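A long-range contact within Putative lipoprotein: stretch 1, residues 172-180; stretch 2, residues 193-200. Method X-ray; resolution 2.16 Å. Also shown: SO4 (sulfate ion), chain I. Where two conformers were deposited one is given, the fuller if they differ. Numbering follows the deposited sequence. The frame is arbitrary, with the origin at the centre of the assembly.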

# COMPACT_ATOMS: atom_id res chain seq x y z
N GLU A 172 -14.33 6.91 -3.88
CA GLU A 172 -15.35 7.88 -3.54
C GLU A 172 -16.65 7.18 -3.14
O GLU A 172 -17.12 6.26 -3.84
N VAL A 173 -17.23 7.61 -2.02
CA VAL A 173 -18.40 6.97 -1.44
C VAL A 173 -19.39 8.02 -0.99
O VAL A 173 -19.01 9.05 -0.41
N ILE A 174 -20.66 7.76 -1.30
CA ILE A 174 -21.74 8.69 -1.07
C ILE A 174 -22.90 7.91 -0.46
O ILE A 174 -23.29 6.86 -0.96
N GLY A 175 -23.42 8.41 0.65
CA GLY A 175 -24.56 7.79 1.32
C GLY A 175 -24.53 7.92 2.82
O GLY A 175 -24.16 8.96 3.36
N THR A 176 -24.90 6.83 3.48
CA THR A 176 -24.95 6.73 4.94
C THR A 176 -24.39 5.39 5.38
O THR A 176 -24.67 4.35 4.75
N VAL A 177 -23.62 5.40 6.47
CA VAL A 177 -23.05 4.20 7.04
C VAL A 177 -22.97 4.41 8.55
O VAL A 177 -22.83 5.54 9.02
N ASP A 178 -23.10 3.32 9.30
CA ASP A 178 -22.99 3.40 10.74
C ASP A 178 -21.51 3.49 11.13
O ASP A 178 -21.10 4.48 11.74
N ARG A 179 -20.73 2.48 10.77
CA ARG A 179 -19.27 2.48 11.01
C ARG A 179 -18.50 2.41 9.71
O ARG A 179 -18.82 1.59 8.85
N ALA A 180 -17.49 3.28 9.60
CA ALA A 180 -16.64 3.38 8.44
C ALA A 180 -15.17 3.28 8.84
O ALA A 180 -14.73 3.82 9.89
N PHE A 193 -16.83 12.94 1.95
CA PHE A 193 -17.57 14.03 2.59
C PHE A 193 -19.08 13.85 2.52
O PHE A 193 -19.77 14.30 3.41
N ASP A 194 -19.61 13.21 1.47
CA ASP A 194 -21.07 12.95 1.40
C ASP A 194 -21.43 11.53 1.76
O ASP A 194 -22.48 11.02 1.34
N CYS A 195 -20.56 10.90 2.53
CA CYS A 195 -20.87 9.63 3.13
C CYS A 195 -20.94 9.87 4.61
O CYS A 195 -19.93 9.97 5.27
N GLN A 196 -22.15 9.97 5.13
CA GLN A 196 -22.35 10.26 6.54
C GLN A 196 -22.16 9.02 7.41
O GLN A 196 -22.97 8.11 7.41
N ALA A 197 -21.07 9.04 8.17
CA ALA A 197 -20.75 7.99 9.12
C ALA A 197 -21.07 8.45 10.54
O ALA A 197 -20.84 9.60 10.90
N ARG A 198 -21.57 7.53 11.36
CA ARG A 198 -21.67 7.81 12.79
C ARG A 198 -20.27 7.75 13.42
O ARG A 198 -19.87 8.68 14.11
N LYS A 199 -19.58 6.63 13.22
CA LYS A 199 -18.21 6.45 13.66
C LYS A 199 -17.31 6.18 12.47
O LYS A 199 -17.65 5.36 11.61
N ALA A 200 -16.17 6.84 12.42
CA ALA A 200 -15.18 6.60 11.37
C ALA A 200 -13.76 6.54 11.93
O ALA A 200 -13.37 7.31 12.84

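The two stretches run parallel, and their contact buries 675 Å² in total. At its start Val173, chi1 m, lies sideways to the partner yet brings CG2 to 3.7 Å from Cys195 CB. Here a water bridges the backbones, donating to Val173 O at 2.6 Å and accepting from Asp194 N at 2.9 Å. Ile174 (m, t) points largely away, and its CG2 comes no closer than 4.3 Å to CB of Asp194. Gly175 has no side chain; its backbone angles would jam a CB against the preceding carbonyl oxygen. Its N donates to Asp194 O (2.9 Å), and its O accepts from Gln196 N (2.9 Å).

From here the side chains divide between two faces. Thr176, chi1 m, shares one with the extended Gln196 (t, t), but loosely, with Thr176 CG2 4.3 Å from Gln196 NE2. Val177, modelled here as rotamer p, is buried on the other face, where its CG1 lies 3.6 Å from Cys195 SG and 3.8 Å from Ala197 CB; Cys195 adopts chi1 t.

The main polar contact follows at Asp178. Its CA-to-CB bond points away, but the t rotamer brings the carboxylate back to Arg198 (t, t, p), whose CA-to-CB bond points toward stretch 1. The resulting salt bridge is bidentate: Arg198 NE donates to Asp178 OD1 at 2.7 Å, and Arg198 NH2 to Asp178 OD2 at 3.1 Å. The same guanidinium makes a weak hydrogen bond from Arg198 NH1 to sulfate O4 (2.8 Å). Lys199 (m, t, m, t) also holds this ion, probably acquired from the crystallisation liquor, with Lys199 NZ 2.6 Å from sulfate O1.

Arg179 (m, t, m) lies on the Thr176 face, its CD 3.9 Å from Lys199 CE. Ala180 returns to the buried face, its CB 4.0 Å from Ala197 CB and 4.3 Å from Ala200 CB.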

# COMPACT_ATOMS: atom_id res chain seq x y z
CB GLU A 172 -15.62 8.82 -4.71
CG GLU A 172 -16.72 9.82 -4.42
CD GLU A 172 -16.84 10.94 -5.48
OE1 GLU A 172 -16.22 10.85 -6.55
OE2 GLU A 172 -17.57 11.92 -5.22
CB VAL A 173 -18.06 5.99 -0.27
CG1 VAL A 173 -17.24 4.83 -0.80
CG2 VAL A 173 -17.35 6.67 0.91
CB ILE A 174 -22.20 9.31 -2.42
CG1 ILE A 174 -21.04 10.10 -3.07
CG2 ILE A 174 -23.47 10.19 -2.22
CD1 ILE A 174 -21.24 10.39 -4.59
CB THR A 176 -26.39 6.78 5.44
OG1 THR A 176 -26.91 8.06 5.13
CG2 THR A 176 -26.48 6.63 6.96
CB VAL A 177 -21.64 3.88 6.46
CG1 VAL A 177 -20.70 5.06 6.63
CG2 VAL A 177 -21.04 2.64 7.13
CB ASP A 178 -23.66 2.21 11.42
CG ASP A 178 -23.68 2.35 12.93
OD1 ASP A 178 -24.22 3.35 13.44
OD2 ASP A 178 -23.16 1.46 13.61
CB ARG A 179 -18.85 1.33 11.90
CG ARG A 179 -19.46 1.45 13.30
CD ARG A 179 -19.04 0.32 14.21
NE ARG A 179 -19.42 -0.93 13.59
CZ ARG A 179 -18.95 -2.13 13.92
NH1 ARG A 179 -18.06 -2.26 14.90
NH2 ARG A 179 -19.39 -3.20 13.26
CB ALA A 180 -16.87 4.70 7.69
CB PHE A 193 -17.25 15.40 1.96
CG PHE A 193 -16.05 16.13 2.55
CD1 PHE A 193 -15.69 16.01 3.89
CD2 PHE A 193 -15.36 17.05 1.77
CE1 PHE A 193 -14.60 16.73 4.40
CE2 PHE A 193 -14.28 17.78 2.28
CZ PHE A 193 -13.91 17.61 3.59
CB ASP A 194 -21.63 13.30 0.03
CG ASP A 194 -21.45 14.76 -0.29
OD1 ASP A 194 -21.56 15.63 0.64
OD2 ASP A 194 -21.19 15.05 -1.49
CB CYS A 195 -19.83 8.59 2.78
SG CYS A 195 -20.15 7.06 3.65
CB GLN A 196 -23.74 10.85 6.77
CG GLN A 196 -23.95 11.36 8.17
CD GLN A 196 -25.42 11.62 8.46
OE1 GLN A 196 -25.85 12.75 8.53
NE2 GLN A 196 -26.19 10.56 8.60
CB ALA A 197 -19.29 7.65 9.04
CB ARG A 198 -22.65 6.87 13.49
CG ARG A 198 -22.79 7.18 14.97
CD ARG A 198 -23.86 6.31 15.64
NE ARG A 198 -23.49 4.89 15.57
CZ ARG A 198 -22.72 4.24 16.44
NH1 ARG A 198 -22.22 4.84 17.52
NH2 ARG A 198 -22.44 2.96 16.23
CB LYS A 199 -18.11 5.27 14.62
CG LYS A 199 -19.04 5.38 15.83
CD LYS A 199 -18.54 4.59 17.08
CE LYS A 199 -18.48 3.08 16.90
NZ LYS A 199 -18.28 2.31 18.20
CB ALA A 200 -15.26 7.65 10.32
S SO4 I . -21.01 2.20 19.87
O1 SO4 I . -20.01 3.26 19.84
O2 SO4 I . -20.46 1.00 19.23
O3 SO4 I . -21.38 1.96 21.25
O4 SO4 I . -22.21 2.63 19.19
O HOH W 1 -18.48 11.58 -0.61